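Local coordinates for protein putative drug/sodium antiporter (PDB 4Z3N) that probably exports the genotoxin colibactin or its precursor across the bacterial membrane as a MATE-family transporter, presumably working as a cation-coupled antiporter, at residues E255-S258 against V259-Q263; Y395-I399 against G400-Y404; S457-L460 against L461-N464. All blocks are in the same frame, centred on the assembly; numbering follows the deposited sequence.

Contact 1: residues E255-S258 against V259-Q263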
loop_
_atom_site.group_PDB
_atom_site.type_symbol
_atom_site.label_atom_id
_atom_site.label_comp_id
_atom_site.label_asym_id
_atom_site.label_seq_id
_atom_site.Cartn_x
_atom_site.Cartn_y
_atom_site.Cartn_z
ATOM N N GLU A 255 3.411 -21.182 -2.967
ATOM C CA GLU A 255 2.681 -20.318 -3.872
ATOM C C GLU A 255 2.167 -19.064 -3.151
ATOM O O GLU A 255 2.223 -17.952 -3.688
ATOM C CB GLU A 255 1.521 -21.088 -4.505
ATOM C CG GLU A 255 0.645 -20.259 -5.434
ATOM C CD GLU A 255 1.420 -19.639 -6.598
ATOM O OE1 GLU A 255 1.744 -20.387 -7.552
ATOM O OE2 GLU A 255 1.690 -18.408 -6.560
ATOM N N PHE A 256 1.678 -19.255 -1.929
ATOM C CA PHE A 256 1.142 -18.175 -1.118
ATOM C C PHE A 256 2.286 -17.271 -0.636
ATOM O O PHE A 256 2.166 -16.037 -0.631
ATOM C CB PHE A 256 0.367 -18.751 0.069
ATOM C CG PHE A 256 -0.441 -17.739 0.838
ATOM C CD1 PHE A 256 0.170 -16.659 1.470
ATOM C CD2 PHE A 256 -1.815 -17.887 0.958
ATOM C CE1 PHE A 256 -0.577 -15.723 2.179
ATOM C CE2 PHE A 256 -2.571 -16.961 1.666
ATOM C CZ PHE A 256 -1.948 -15.869 2.276
ATOM N N LEU A 257 3.392 -17.892 -0.226
ATOM C CA LEU A 257 4.504 -17.165 0.387
ATOM C C LEU A 257 5.290 -16.357 -0.627
ATOM O O LEU A 257 5.771 -15.263 -0.321
ATOM C CB LEU A 257 5.450 -18.130 1.112
ATOM C CG LEU A 257 5.091 -18.416 2.575
ATOM C CD1 LEU A 257 6.138 -19.287 3.238
ATOM C CD2 LEU A 257 4.915 -17.121 3.334
ATOM N N SER A 258 5.428 -16.895 -1.835
ATOM C CA SER A 258 6.201 -16.221 -2.866
ATOM C C SER A 258 5.519 -14.904 -3.323
ATOM O O SER A 258 6.175 -13.869 -3.390
ATOM C CB SER A 258 6.433 -17.169 -4.041
ATOM O OG SER A 258 5.195 -17.581 -4.586
ATOM N N VAL A 259 4.218 -14.944 -3.613
ATOM C CA VAL A 259 3.446 -13.737 -3.933
ATOM C C VAL A 259 3.425 -12.782 -2.739
ATOM O O VAL A 259 3.702 -11.582 -2.875
ATOM C CB VAL A 259 1.963 -14.078 -4.362
ATOM C CG1 VAL A 259 1.050 -12.845 -4.306
ATOM C CG2 VAL A 259 1.942 -14.664 -5.753
ATOM N N GLY A 260 3.112 -13.329 -1.568
ATOM C CA GLY A 260 2.945 -12.534 -0.369
ATOM C C GLY A 260 4.217 -11.865 0.096
ATOM O O GLY A 260 4.219 -10.703 0.528
ATOM N N MET A 261 5.317 -12.595 0.025
ATOM C CA MET A 261 6.571 -12.024 0.466
ATOM C C MET A 261 7.191 -11.129 -0.592
ATOM O O MET A 261 7.968 -10.234 -0.268
ATOM C CB MET A 261 7.531 -13.121 0.878
ATOM C CG MET A 261 7.443 -13.390 2.359
ATOM S SD MET A 261 8.538 -14.734 2.806
ATOM C CE MET A 261 8.072 -14.951 4.523
ATOM N N ALA A 262 6.843 -11.366 -1.852
ATOM C CA ALA A 262 7.272 -10.480 -2.918
ATOM C C ALA A 262 6.652 -9.102 -2.675
ATOM O O ALA A 262 7.265 -8.075 -2.926
ATOM C CB ALA A 262 6.882 -11.044 -4.287
ATOM N N GLN A 263 5.438 -9.100 -2.140
ATOM C CA GLN A 263 4.700 -7.869 -1.888
ATOM C C GLN A 263 5.386 -7.062 -0.801
ATOM O O GLN A 263 5.418 -5.835 -0.850
ATOM C CB GLN A 263 3.257 -8.177 -1.483
ATOM C CG GLN A 263 2.373 -6.941 -1.297
ATOM C CD GLN A 263 2.027 -6.251 -2.604
ATOM O OE1 GLN A 263 2.479 -6.655 -3.670
ATOM N NE2 GLN A 263 1.213 -5.206 -2.522
#
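V259 takes up its place one turn beyond E255, and its CG2 methyl comes to 3.8 Å from OE2 of the glutamate. The valine methyl group reaches this spot because CG1 takes the position anti to the backbone N (chi1 164°), leaving CG2 beside that nitrogen and turned back toward the preceding turn. The chain of E255 bends at chi2, so that its carboxylate crosses the valine obliquely, but the charge is answered by a salt bridge from OE2 to R98. S258 bonds both forward and backward along the helix. Its carbonyl O accepts from A262 N at 3.0 Å, while its hydroxyl turns back to hydrogen-bond R254 O, a habit that makes serine easy to accommodate in a membrane helix. L257 and M261 run side by side in the same direction, CD2 to CE 4.0 Å, as flexible apolar chains on successive turns; in the backbone M261 N donates to L257 O at 2.7 Å. G260 N bonds to F256 O in the same i to i+4 pattern. Within helix 250-284, V259 and F256 pack on helix 75-101, F256 and M261 reach helix 107-132, and V259 also meets P402 at the start of helix 402-413.

Contact 2: residues Y395-I399 against G400-Y404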
loop_
_atom_site.group_PDB
_atom_site.type_symbol
_atom_site.label_atom_id
_atom_site.label_comp_id
_atom_site.label_asym_id
_atom_site.label_seq_id
_atom_site.Cartn_x
_atom_site.Cartn_y
_atom_site.Cartn_z
ATOM N N TYR A 395 -0.582 -7.423 -11.955
ATOM C CA TYR A 395 -0.881 -8.483 -12.912
ATOM C C TYR A 395 -0.033 -9.751 -12.681
ATOM O O TYR A 395 -0.542 -10.881 -12.681
ATOM C CB TYR A 395 -0.682 -7.960 -14.351
ATOM C CG TYR A 395 -0.969 -8.984 -15.445
ATOM C CD1 TYR A 395 0.013 -9.871 -15.861
ATOM C CD2 TYR A 395 -2.215 -9.064 -16.050
ATOM C CE1 TYR A 395 -0.221 -10.797 -16.837
ATOM C CE2 TYR A 395 -2.463 -10.000 -17.038
ATOM C CZ TYR A 395 -1.457 -10.872 -17.428
ATOM O OH TYR A 395 -1.666 -11.819 -18.425
ATOM N N TYR A 396 1.261 -9.571 -12.487
ATOM C CA TYR A 396 2.120 -10.704 -12.212
ATOM C C TYR A 396 1.838 -11.337 -10.846
ATOM O O TYR A 396 1.953 -12.548 -10.673
ATOM C CB TYR A 396 3.579 -10.285 -12.328
ATOM C CG TYR A 396 3.968 -10.085 -13.769
ATOM C CD1 TYR A 396 4.012 -11.161 -14.648
ATOM C CD2 TYR A 396 4.255 -8.822 -14.262
ATOM C CE1 TYR A 396 4.351 -10.984 -15.981
ATOM C CE2 TYR A 396 4.594 -8.633 -15.585
ATOM C CZ TYR A 396 4.647 -9.709 -16.442
ATOM O OH TYR A 396 4.998 -9.494 -17.755
ATOM N N GLN A 397 1.448 -10.525 -9.883
ATOM C CA GLN A 397 1.062 -11.043 -8.587
ATOM C C GLN A 397 -0.202 -11.877 -8.724
ATOM O O GLN A 397 -0.326 -12.948 -8.132
ATOM C CB GLN A 397 0.850 -9.896 -7.601
ATOM C CG GLN A 397 2.122 -9.153 -7.259
ATOM C CD GLN A 397 2.971 -9.915 -6.276
ATOM O OE1 GLN A 397 3.443 -11.032 -6.565
ATOM N NE2 GLN A 397 3.159 -9.332 -5.088
ATOM N N ALA A 398 -1.129 -11.388 -9.535
ATOM C CA ALA A 398 -2.379 -12.090 -9.760
ATOM C C ALA A 398 -2.148 -13.454 -10.418
ATOM O O ALA A 398 -2.850 -14.417 -10.093
ATOM C CB ALA A 398 -3.328 -11.233 -10.599
ATOM N N ILE A 399 -1.185 -13.548 -11.339
ATOM C CA ILE A 399 -0.997 -14.798 -12.075
ATOM C C ILE A 399 0.093 -15.692 -11.453
ATOM O O ILE A 399 0.425 -16.743 -12.009
ATOM C CB ILE A 399 -0.659 -14.553 -13.586
ATOM C CG1 ILE A 399 0.669 -13.818 -13.746
ATOM C CG2 ILE A 399 -1.801 -13.803 -14.300
ATOM C CD1 ILE A 399 1.316 -14.054 -15.075
ATOM N N GLY A 400 0.651 -15.274 -10.313
ATOM C CA GLY A 400 1.608 -16.089 -9.589
ATOM C C GLY A 400 3.047 -16.027 -10.079
ATOM O O GLY A 400 3.773 -17.020 -10.006
ATOM N N LYS A 401 3.468 -14.866 -10.573
ATOM C CA LYS A 401 4.819 -14.703 -11.086
ATOM C C LYS A 401 5.510 -13.450 -10.521
ATOM O O LYS A 401 5.880 -12.542 -11.267
ATOM C CB LYS A 401 4.780 -14.659 -12.616
ATOM C CG LYS A 401 4.142 -15.905 -13.254
ATOM C CD LYS A 401 5.084 -17.071 -13.189
ATOM C CE LYS A 401 4.448 -18.350 -13.694
ATOM N NZ LYS A 401 5.493 -19.410 -13.774
ATOM N N PRO A 402 5.697 -13.409 -9.191
ATOM C CA PRO A 402 6.233 -12.241 -8.465
ATOM C C PRO A 402 7.612 -11.729 -8.914
ATOM O O PRO A 402 7.979 -10.607 -8.560
ATOM C CB PRO A 402 6.312 -12.741 -7.011
ATOM C CG PRO A 402 6.134 -14.270 -7.083
ATOM C CD PRO A 402 5.229 -14.454 -8.259
ATOM N N TRP A 403 8.356 -12.532 -9.660
ATOM C CA TRP A 403 9.666 -12.127 -10.136
ATOM C C TRP A 403 9.550 -10.868 -10.986
ATOM O O TRP A 403 10.388 -9.960 -10.877
ATOM C CB TRP A 403 10.337 -13.254 -10.932
ATOM C CG TRP A 403 11.466 -12.791 -11.757
ATOM C CD1 TRP A 403 11.391 -12.229 -12.992
ATOM C CD2 TRP A 403 12.855 -12.805 -11.408
ATOM N NE1 TRP A 403 12.642 -11.897 -13.444
ATOM C CE2 TRP A 403 13.563 -12.244 -12.491
ATOM C CE3 TRP A 403 13.575 -13.238 -10.285
ATOM C CZ2 TRP A 403 14.947 -12.114 -12.496
ATOM C CZ3 TRP A 403 14.961 -13.104 -10.292
ATOM C CH2 TRP A 403 15.628 -12.549 -11.393
ATOM N N TYR A 404 8.519 -10.805 -11.832
ATOM C CA TYR A 404 8.362 -9.660 -12.719
ATOM C C TYR A 404 7.696 -8.487 -12.016
ATOM O O TYR A 404 7.837 -7.341 -12.418
ATOM C CB TYR A 404 7.613 -10.090 -13.976
ATOM C CG TYR A 404 8.404 -11.142 -14.693
ATOM C CD1 TYR A 404 8.197 -12.503 -14.423
ATOM C CD2 TYR A 404 9.412 -10.788 -15.585
ATOM C CE1 TYR A 404 8.950 -13.483 -15.058
ATOM C CE2 TYR A 404 10.176 -11.758 -16.220
ATOM C CZ TYR A 404 9.937 -13.104 -15.955
ATOM O OH TYR A 404 10.690 -14.067 -16.581
#
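K401 N donates to Y396 O over 2.8 Å in a nearly straight bond, while G400 N makes a weak bond of 3.3 Å to Q397 O, and G400 leaves helical geometry with phi at 83°. Past this turn Y396 and Y404 meet: CB of Y404 sits over the centre of the Y396 ring, 3.5 Å from the centroid and only 7° off the ring normal, a CH-pi contact. The phenol of Y396 is brought there by its first torsion, which sets CG anti to the carbonyl carbon. The two rings are inclined at 37°, so their pairing is oblique. Together the positive phi of G400 and the paired backbone bonds make a Schellman motif, which ends helix 382-399 and turns the chain into helix 402-413. Glycine suits the turn because a residue without a side chain adopts positive phi readily. P402, whose ring carries no N-H to lose, fits the first turn of the new helix. Q397 comes across it at about a right angle, OE1 to P402 CB 3.4 Å, while its NE2 bonds to Q263 OE1 and V259 O on helix 250-284. I399 and K401 also cross nearly at right angles, with CD1 of the isoleucine 3.8 Å from CG of the lysine, and I399 packs further on V317 and W321 of helix 286-322.

Contact 3: residues S457-L460 against L461-N464. With CAC (cacodylate ion), chain I.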
loop_
_atom_site.group_PDB
_atom_site.type_symbol
_atom_site.label_atom_id
_atom_site.label_comp_id
_atom_site.label_asym_id
_atom_site.label_seq_id
_atom_site.Cartn_x
_atom_site.Cartn_y
_atom_site.Cartn_z
ATOM N N SER A 457 2.283 -13.661 -25.607
ATOM C CA SER A 457 3.575 -14.265 -25.890
ATOM C C SER A 457 3.412 -15.763 -25.735
ATOM O O SER A 457 2.489 -16.208 -25.054
ATOM C CB SER A 457 4.648 -13.743 -24.950
ATOM O OG SER A 457 4.475 -14.290 -23.656
ATOM N N PRO A 458 4.274 -16.552 -26.395
ATOM C CA PRO A 458 4.248 -18.004 -26.176
ATOM C C PRO A 458 4.333 -18.362 -24.688
ATOM O O PRO A 458 3.485 -19.116 -24.191
ATOM C CB PRO A 458 5.490 -18.489 -26.920
ATOM C CG PRO A 458 5.680 -17.480 -28.023
ATOM C CD PRO A 458 5.115 -16.170 -27.546
ATOM N N ARG A 459 5.292 -17.767 -23.981
ATOM C CA ARG A 459 5.525 -18.067 -22.567
ATOM C C ARG A 459 4.313 -17.764 -21.694
ATOM O O ARG A 459 3.917 -18.579 -20.843
ATOM C CB ARG A 459 6.720 -17.278 -22.058
ATOM C CG ARG A 459 7.013 -17.475 -20.601
ATOM C CD ARG A 459 7.791 -16.315 -20.097
ATOM N NE ARG A 459 9.203 -16.623 -19.916
ATOM C CZ ARG A 459 10.107 -15.730 -19.518
ATOM N NH1 ARG A 459 9.742 -14.476 -19.273
ATOM N NH2 ARG A 459 11.375 -16.086 -19.375
ATOM N N LEU A 460 3.724 -16.590 -21.900
ATOM C CA LEU A 460 2.521 -16.218 -21.158
ATOM C C LEU A 460 1.377 -17.241 -21.360
ATOM O O LEU A 460 0.711 -17.622 -20.404
ATOM C CB LEU A 460 2.067 -14.815 -21.556
ATOM C CG LEU A 460 0.861 -14.434 -20.722
ATOM C CD1 LEU A 460 1.251 -14.237 -19.248
ATOM C CD2 LEU A 460 0.121 -13.242 -21.316
ATOM N N LEU A 461 1.178 -17.690 -22.603
ATOM C CA LEU A 461 0.226 -18.765 -22.920
ATOM C C LEU A 461 0.647 -20.137 -22.358
ATOM O O LEU A 461 -0.171 -20.860 -21.808
ATOM C CB LEU A 461 0.028 -18.868 -24.430
ATOM C CG LEU A 461 -0.733 -17.710 -25.077
ATOM C CD1 LEU A 461 -1.049 -18.093 -26.501
ATOM C CD2 LEU A 461 -2.013 -17.363 -24.324
ATOM N N ARG A 462 1.918 -20.494 -22.471
ATOM C CA ARG A 462 2.379 -21.681 -21.763
ATOM C C ARG A 462 2.114 -21.623 -20.247
ATOM O O ARG A 462 1.718 -22.630 -19.658
ATOM C CB ARG A 462 3.863 -21.923 -21.994
ATOM C CG ARG A 462 4.227 -23.347 -21.678
ATOM C CD ARG A 462 5.550 -23.489 -20.998
ATOM N NE ARG A 462 6.555 -22.560 -21.491
ATOM C CZ ARG A 462 7.462 -22.000 -20.699
ATOM N NH1 ARG A 462 7.450 -22.287 -19.407
ATOM N NH2 ARG A 462 8.363 -21.153 -21.188
ATOM N N TRP A 463 2.342 -20.463 -19.625
ATOM C CA TRP A 463 2.149 -20.317 -18.172
ATOM C C TRP A 463 0.724 -20.656 -17.726
ATOM O O TRP A 463 0.518 -21.291 -16.688
ATOM C CB TRP A 463 2.480 -18.891 -17.720
ATOM C CG TRP A 463 3.919 -18.600 -17.521
ATOM C CD1 TRP A 463 4.947 -19.488 -17.557
ATOM C CD2 TRP A 463 4.497 -17.324 -17.260
ATOM N NE1 TRP A 463 6.136 -18.845 -17.332
ATOM C CE2 TRP A 463 5.887 -17.512 -17.142
ATOM C CE3 TRP A 463 3.976 -16.040 -17.102
ATOM C CZ2 TRP A 463 6.768 -16.454 -16.872
ATOM C CZ3 TRP A 463 4.853 -14.993 -16.830
ATOM C CH2 TRP A 463 6.229 -15.208 -16.721
ATOM N N ASN A 464 -0.246 -20.214 -18.524
ATOM C CA ASN A 464 -1.654 -20.524 -18.310
ATOM C C ASN A 464 -2.033 -22.001 -18.575
ATOM O O ASN A 464 -2.894 -22.562 -17.887
ATOM C CB ASN A 464 -2.506 -19.610 -19.173
ATOM C CG ASN A 464 -3.931 -19.533 -18.686
ATOM O OD1 ASN A 464 -4.851 -20.008 -19.351
ATOM N ND2 ASN A 464 -4.123 -18.967 -17.496
HETATM AS AS CAC I . 9.726 -20.648 -17.325
HETATM O O1 CAC I . 9.538 -20.346 -18.934
HETATM O O2 CAC I . 9.471 -19.140 -16.452
HETATM C C1 CAC I . 8.464 -21.976 -16.696
HETATM C C2 CAC I . 11.516 -21.276 -16.982
#
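A chi1 of 178° on R459, and CG anti to the carbonyl carbon on W463, send the two side chains out alongside each other from adjacent turns. The arginine then lies along the indole: CG stands over the five-membered ring, 3.9 Å from its centroid and 25° off the normal, and R459 CD approaches W463 CZ2 at 3.4 Å. A bend at chi3 lays the guanidinium within 6° of the indole plane's orientation. The long methylene chain of an arginine suits this, since it can coat an aromatic face while carrying its charge outward. L460 meets the same tryptophan at about a right angle, CD1 to CE3 3.9 Å, and with it W463 packs against W321 and helix 382-399. The helix opens at S457, an N-cap whose OG accepts from L460 N at 3.0 Å; P458 follows in the first turn, where a residue lacking an N-H costs nothing. R462, bent at chi2 and chi3, brings its guanidinium edge to a cacodylate ion, and NH2 donates to O1 at 2.7 Å; the NH1 bond to the same oxygen is less certain. W463 NE1 adds a weak bond of 3.5 Å to O2 at the indole edge. The ion probably came from the crystallisation liquor, but this positive setting, with R459 NE 3.9 Å from O1 and K401 close by, would probably favour an anion.

How the contacts relate
All three contacts are local and lie in series along the chain, so none nests in another or crosses it. Contact 1 comes first, inside helix 250-284, closing only helical turns; contact 2 follows and closes the short turn between helices 382-399 and 402-413; contact 3 again closes helical turns, in the C-terminal helix 458-467. Contact 2 bridges the others in space. Toward contact 1, with centres about 9 Å apart, A262 CB packs on P402 CB at 3.3 Å. Toward contact 3, about 13 Å between centres, K401 makes a cation-pi interaction with W463, and Y395 touches L460. Contacts 1 and 3 do not touch; contact 2 joins helix 458-467 to helix 250-284.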